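PDB 6KYY: pyridine nucleotide-disulphide oxidoreductase dimerisation region from Escherichia coli BL21, which acts as a hypochlorous acid-induced, FAD-containing disulfide reductase, probably serving resistance to reactive chlorine stress. Local coordinates for the interface of chains A and B. Coordinates in Å, arbitrary orientation; residue numbers count along the deposited sequence, not the author numbering. Chains: chain A/B, Pyridine nucleotide-disulphide oxidoreductase dimerisation region.

Contact 1: the interface of chains A and B. Residues chain A 308, 336-338, 340, 407, 410-411, 414; chain B 432-434.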
loop_
_atom_site.group_PDB
_atom_site.type_symbol
_atom_site.label_atom_id
_atom_site.label_comp_id
_atom_site.label_asym_id
_atom_site.label_seq_id
_atom_site.Cartn_x
_atom_site.Cartn_y
_atom_site.Cartn_z
ATOM N N TYR A 308 3.183 -16.967 -5.038
ATOM C CA TYR A 308 1.724 -17.003 -5.056
ATOM C C TYR A 308 1.195 -18.010 -6.069
ATOM O O TYR A 308 0.146 -18.624 -5.838
ATOM C CB TYR A 308 1.154 -15.613 -5.344
ATOM C CG TYR A 308 1.981 -14.755 -6.280
ATOM C CD1 TYR A 308 2.974 -13.921 -5.791
ATOM C CD2 TYR A 308 1.752 -14.763 -7.649
ATOM C CE1 TYR A 308 3.728 -13.129 -6.634
ATOM C CE2 TYR A 308 2.498 -13.971 -8.503
ATOM C CZ TYR A 308 3.486 -13.157 -7.989
ATOM O OH TYR A 308 4.235 -12.369 -8.832
ATOM N N PRO A 336 -0.401 -11.152 -11.664
ATOM C CA PRO A 336 0.462 -9.980 -11.519
ATOM C C PRO A 336 1.826 -10.347 -10.950
ATOM O O PRO A 336 2.029 -11.416 -10.372
ATOM C CB PRO A 336 -0.321 -9.105 -10.533
ATOM C CG PRO A 336 -1.004 -10.103 -9.646
ATOM C CD PRO A 336 -1.229 -11.368 -10.464
ATOM N N TYR A 337 2.768 -9.425 -11.126
ATOM C CA TYR A 337 4.103 -9.595 -10.576
ATOM C C TYR A 337 4.681 -8.226 -10.255
ATOM O O TYR A 337 4.150 -7.189 -10.662
ATOM C CB TYR A 337 5.013 -10.379 -11.531
ATOM C CG TYR A 337 5.250 -9.721 -12.873
ATOM C CD1 TYR A 337 4.304 -9.803 -13.886
ATOM C CD2 TYR A 337 6.429 -9.033 -13.132
ATOM C CE1 TYR A 337 4.521 -9.210 -15.116
ATOM C CE2 TYR A 337 6.655 -8.437 -14.358
ATOM C CZ TYR A 337 5.697 -8.528 -15.346
ATOM O OH TYR A 337 5.917 -7.937 -16.569
ATOM N N SER A 338 5.780 -8.234 -9.505
ATOM C CA SER A 338 6.433 -7.009 -9.075
ATOM C C SER A 338 7.940 -7.206 -9.086
ATOM O O SER A 338 8.436 -8.295 -8.785
ATOM C CB SER A 338 5.967 -6.589 -7.674
ATOM O OG SER A 338 4.614 -6.168 -7.694
ATOM N N PHE A 340 10.974 -5.679 -7.156
ATOM C CA PHE A 340 11.149 -4.888 -5.939
ATOM C C PHE A 340 12.441 -4.069 -5.982
ATOM O O PHE A 340 13.306 -4.150 -5.111
ATOM C CB PHE A 340 11.096 -5.794 -4.718
ATOM C CG PHE A 340 9.702 -6.186 -4.329
ATOM C CD1 PHE A 340 9.129 -7.342 -4.832
ATOM C CD2 PHE A 340 8.956 -5.386 -3.481
ATOM C CE1 PHE A 340 7.841 -7.701 -4.484
ATOM C CE2 PHE A 340 7.668 -5.739 -3.129
ATOM C CZ PHE A 340 7.110 -6.898 -3.632
ATOM N N HIS A 407 3.361 -2.487 -5.547
ATOM C CA HIS A 407 3.079 -3.895 -5.297
ATOM C C HIS A 407 1.762 -4.099 -4.564
ATOM O O HIS A 407 1.188 -5.191 -4.636
ATOM C CB HIS A 407 4.221 -4.517 -4.496
ATOM C CG HIS A 407 4.475 -3.836 -3.189
ATOM N ND1 HIS A 407 4.916 -2.533 -3.103
ATOM C CD2 HIS A 407 4.336 -4.271 -1.915
ATOM C CE1 HIS A 407 5.043 -2.197 -1.832
ATOM N NE2 HIS A 407 4.697 -3.233 -1.091
ATOM N N ILE A 410 -1.474 -2.634 -7.267
ATOM C CA ILE A 410 -1.720 -3.408 -8.478
ATOM C C ILE A 410 -2.716 -4.532 -8.222
ATOM O O ILE A 410 -3.381 -4.993 -9.157
ATOM C CB ILE A 410 -0.397 -3.961 -9.042
ATOM C CG1 ILE A 410 -0.579 -4.437 -10.485
ATOM C CG2 ILE A 410 0.139 -5.079 -8.161
ATOM C CD1 ILE A 410 -0.354 -3.356 -11.517
ATOM N N ASN A 411 -2.844 -4.978 -6.969
ATOM C CA ASN A 411 -3.831 -6.000 -6.636
ATOM C C ASN A 411 -5.250 -5.508 -6.888
ATOM O O ASN A 411 -6.156 -6.315 -7.123
ATOM C CB ASN A 411 -3.666 -6.424 -5.175
ATOM C CG ASN A 411 -2.320 -7.076 -4.903
ATOM O OD1 ASN A 411 -1.884 -7.965 -5.635
ATOM N ND2 ASN A 411 -1.649 -6.626 -3.849
ATOM N N LYS A 414 -5.822 -5.822 -10.734
ATOM C CA LYS A 414 -5.968 -7.224 -11.115
ATOM C C LYS A 414 -7.335 -7.769 -10.719
ATOM O O LYS A 414 -7.944 -8.541 -11.470
ATOM C CB LYS A 414 -4.856 -8.059 -10.480
ATOM C CG LYS A 414 -5.132 -9.553 -10.480
ATOM C CD LYS A 414 -4.521 -10.245 -9.271
ATOM C CE LYS A 414 -4.670 -9.421 -8.002
ATOM N NZ LYS A 414 -3.810 -9.949 -6.908
ATOM N N THR B 432 0.111 -10.191 -5.004
ATOM C CA THR B 432 1.545 -9.989 -5.131
ATOM C C THR B 432 2.255 -10.418 -3.847
ATOM O O THR B 432 1.670 -10.447 -2.761
ATOM C CB THR B 432 1.856 -8.527 -5.449
ATOM O OG1 THR B 432 0.952 -7.679 -4.731
ATOM C CG2 THR B 432 1.704 -8.266 -6.941
ATOM N N HIS B 433 3.538 -10.761 -3.985
ATOM C CA HIS B 433 4.306 -11.325 -2.885
ATOM C C HIS B 433 5.756 -10.876 -2.991
ATOM O O HIS B 433 6.328 -10.936 -4.091
ATOM C CB HIS B 433 4.228 -12.853 -2.899
ATOM C CG HIS B 433 4.940 -13.516 -1.761
ATOM N ND1 HIS B 433 4.416 -13.577 -0.488
ATOM C CD2 HIS B 433 6.127 -14.164 -1.709
ATOM C CE1 HIS B 433 5.252 -14.228 0.301
ATOM N NE2 HIS B 433 6.299 -14.595 -0.415
ATOM N N PRO B 434 6.373 -10.424 -1.889
ATOM C CA PRO B 434 5.729 -10.276 -0.580
ATOM C C PRO B 434 4.903 -8.999 -0.490
ATOM O O PRO B 434 5.347 -7.946 -0.950
ATOM C CB PRO B 434 6.912 -10.226 0.402
ATOM C CG PRO B 434 8.151 -10.485 -0.420
ATOM C CD PRO B 434 7.808 -10.114 -1.823
#

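Contact 2: the interface of chains A and B. Residues chain A 427-430, 441; chain B 311, 315.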
loop_
_atom_site.group_PDB
_atom_site.type_symbol
_atom_site.label_atom_id
_atom_site.label_comp_id
_atom_site.label_asym_id
_atom_site.label_seq_id
_atom_site.Cartn_x
_atom_site.Cartn_y
_atom_site.Cartn_z
ATOM N N ARG A 427 -12.261 4.873 -11.794
ATOM C CA ARG A 427 -12.303 6.314 -12.013
ATOM C C ARG A 427 -13.172 7.014 -10.974
ATOM O O ARG A 427 -12.862 8.138 -10.563
ATOM C CB ARG A 427 -12.816 6.602 -13.427
ATOM C CG ARG A 427 -12.872 8.073 -13.812
ATOM C CD ARG A 427 -14.230 8.446 -14.403
ATOM N NE ARG A 427 -14.442 7.895 -15.739
ATOM C CZ ARG A 427 -15.639 7.724 -16.295
ATOM N NH1 ARG A 427 -16.736 8.058 -15.629
ATOM N NH2 ARG A 427 -15.741 7.217 -17.517
ATOM N N ASP A 428 -14.246 6.363 -10.526
ATOM C CA ASP A 428 -15.216 6.967 -9.622
ATOM C C ASP A 428 -15.140 6.411 -8.205
ATOM O O ASP A 428 -16.037 6.680 -7.399
ATOM C CB ASP A 428 -16.632 6.778 -10.171
ATOM C CG ASP A 428 -16.769 7.247 -11.602
ATOM O OD1 ASP A 428 -16.111 8.243 -11.961
ATOM O OD2 ASP A 428 -17.532 6.620 -12.367
ATOM N N GLN A 429 -14.101 5.648 -7.878
ATOM C CA GLN A 429 -14.038 4.983 -6.584
ATOM C C GLN A 429 -13.682 5.960 -5.472
ATOM O O GLN A 429 -12.886 6.884 -5.663
ATOM C CB GLN A 429 -13.018 3.847 -6.612
ATOM C CG GLN A 429 -13.112 2.913 -5.420
ATOM C CD GLN A 429 -14.543 2.538 -5.090
ATOM O OE1 GLN A 429 -15.163 3.124 -4.202
ATOM N NE2 GLN A 429 -15.077 1.558 -5.808
ATOM N N ILE A 430 -14.281 5.745 -4.303
ATOM C CA ILE A 430 -13.933 6.478 -3.092
ATOM C C ILE A 430 -12.799 5.707 -2.425
ATOM O O ILE A 430 -13.019 4.671 -1.794
ATOM C CB ILE A 430 -15.136 6.641 -2.160
ATOM C CG1 ILE A 430 -16.164 7.596 -2.768
ATOM C CG2 ILE A 430 -14.696 7.151 -0.802
ATOM C CD1 ILE A 430 -17.358 7.852 -1.870
ATOM N N ASN A 441 -7.847 7.093 -9.240
ATOM C CA ASN A 441 -8.859 8.081 -9.603
ATOM C C ASN A 441 -8.328 9.023 -10.675
ATOM O O ASN A 441 -9.006 9.301 -11.671
ATOM C CB ASN A 441 -9.293 8.871 -8.368
ATOM C CG ASN A 441 -10.329 8.143 -7.536
ATOM O OD1 ASN A 441 -11.055 7.285 -8.036
ATOM N ND2 ASN A 441 -10.407 8.489 -6.256
ATOM N N LEU B 311 -14.539 15.088 -2.290
ATOM C CA LEU B 311 -14.328 14.778 -3.701
ATOM C C LEU B 311 -15.569 14.146 -4.316
ATOM O O LEU B 311 -15.946 14.478 -5.446
ATOM C CB LEU B 311 -13.120 13.856 -3.867
ATOM C CG LEU B 311 -12.683 13.620 -5.316
ATOM C CD1 LEU B 311 -12.213 14.920 -5.951
ATOM C CD2 LEU B 311 -11.600 12.553 -5.400
ATOM N N ARG B 315 -18.389 15.128 -7.418
ATOM C CA ARG B 315 -18.967 14.207 -8.390
ATOM C C ARG B 315 -20.482 14.348 -8.450
ATOM O O ARG B 315 -21.078 14.258 -9.529
ATOM C CB ARG B 315 -18.572 12.771 -8.049
ATOM C CG ARG B 315 -17.080 12.501 -8.149
ATOM C CD ARG B 315 -16.802 11.061 -8.546
ATOM N NE ARG B 315 -15.452 10.649 -8.177
ATOM C CZ ARG B 315 -15.172 9.806 -7.189
ATOM N NH1 ARG B 315 -16.152 9.280 -6.466
ATOM N NH2 ARG B 315 -13.912 9.490 -6.923
#

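Contact 1: the interface of chains A and B
Helix 406-418, the start of helix 307-322 and strand 337-339 of chain A receive the loop B:Thr432, B:His433 and B:Pro434 of chain B. The loop carries the His-Pro motif typical of pyridine nucleotide-disulfide oxidoreductases, in which a cis peptide precedes the proline and the histidine is the active-site proton acceptor, lent across the dimer to the active site of the partner subunit.

B:Thr432 enters polar branch first towards helix 406-418. Its hydroxyl OG1 lies between its own backbone N and carbonyl carbon (chi1 37°) and donates to the backbone A:His407 O at 2.5 Å, in the carbonyl plane. The same oxygen accepts from the amide A:Asn411 ND2 at 2.9 Å, the hydroxyl thus donating and accepting at once. An asparagine suits this place because its amide offers both roles: while ND2 serves the hydroxyl, A:Asn411 OD1 accepts from the backbone B:Thr432 N at 3.1 Å, with 158° at the hydrogen. From its own helix, the ammonium A:Lys414 NZ reaches A:Asn411 OD1 at 3.0 Å. This second-shell bond favours the amide flip that leaves OD1 towards B:Thr432 N and ND2 towards OG1, and the nearby positive charge may polarise the carbonyl.

B:Thr432 CG2 turns away from the hydrogen bonds and packs 3.8 Å from A:Ile410 CG2, the two side chains at about a right angle, with A:Ser338 OG also within van der Waals distance.

Farther along, B:His433 CB meets the edge of the A:Tyr308 ring in plane, 3.3 Å from CD1, while the imidazole is directed away, CG anti to the backbone N (chi1 -177°). The compact apolar ring of B:Pro434 packs its CD 3.6 Å from CE1 at the rim of the flat A:Phe340 ring.

Contact 2: the interface of chains A and B
B:Arg315, reaching out from helix 307-321 of chain B, lies against the backbone of A:Asp428 and A:Gln429 in the loop that follows helix 424-427 of chain A. Helix 439-443 joins the contact through A:Asn441. The patch belongs to the two-fold interface of this dimeric disulfide reductase.

Polar contacts centre on a backbone oxygen. The guanidinium B:Arg315 NH2 donates to A:Gln429 O at 3.1 Å, standing 60° out of the carbonyl plane and so away from the lone pairs. The amide A:Asn441 ND2 takes the same oxygen from within its own chain at 3.0 Å, nearly along the C=O axis. An asparagine side chain is short enough to do this from the neighbouring helix, and its bond steadies the carbonyl that B:Arg315 uses.

Charge plays a looser part. The carboxylate A:Asp428 OD1 is 4.5 Å from B:Arg315 NE, too far for contact but possibly favourable to the arginine. Within chain A, A:Arg427 NH1 and A:Asp428 OD2 form a long salt bridge of 3.7 Å.

Packing depends on the flatness and length of arginine. B:Arg315 has CG anti to its carbonyl carbon (chi1 -64°) and its chain bends at chi2, which lays the guanidinium on the backbone of A:Asp428. There A:Asp428 C lies 3.3 Å above the guanidinium plane of B:Arg315, towards the rim. At the edge, in plane, sits A:Asn441 ND2, with the amide turned 69° against the guanidinium. One turn earlier on the same helix, B:Leu311 brings its CD2 methyl loosely up to the amide of A:Asn441.

Although B:Arg315 NH1 is 2.8 Å from A:Asp428 O, its N-H points elsewhere and makes no hydrogen bond.

The centres of contact 1 and contact 2 lie about 24 Å apart on one two-fold interface. They share elements with the chains exchanged: the helix beginning at residue 307 gives its first turn in contact 1, from chain A, and later turns in contact 2, from chain B. Likewise, the stretch from 428 to 434 supplies its earlier part in contact 2 and its His-Pro part in contact 1. The centre of contact 2 is about 11 Å from A:His433. Since each contact has a symmetry twin, both active-site histidine loops are held by the opposite subunit, tying dimerisation to active-site architecture.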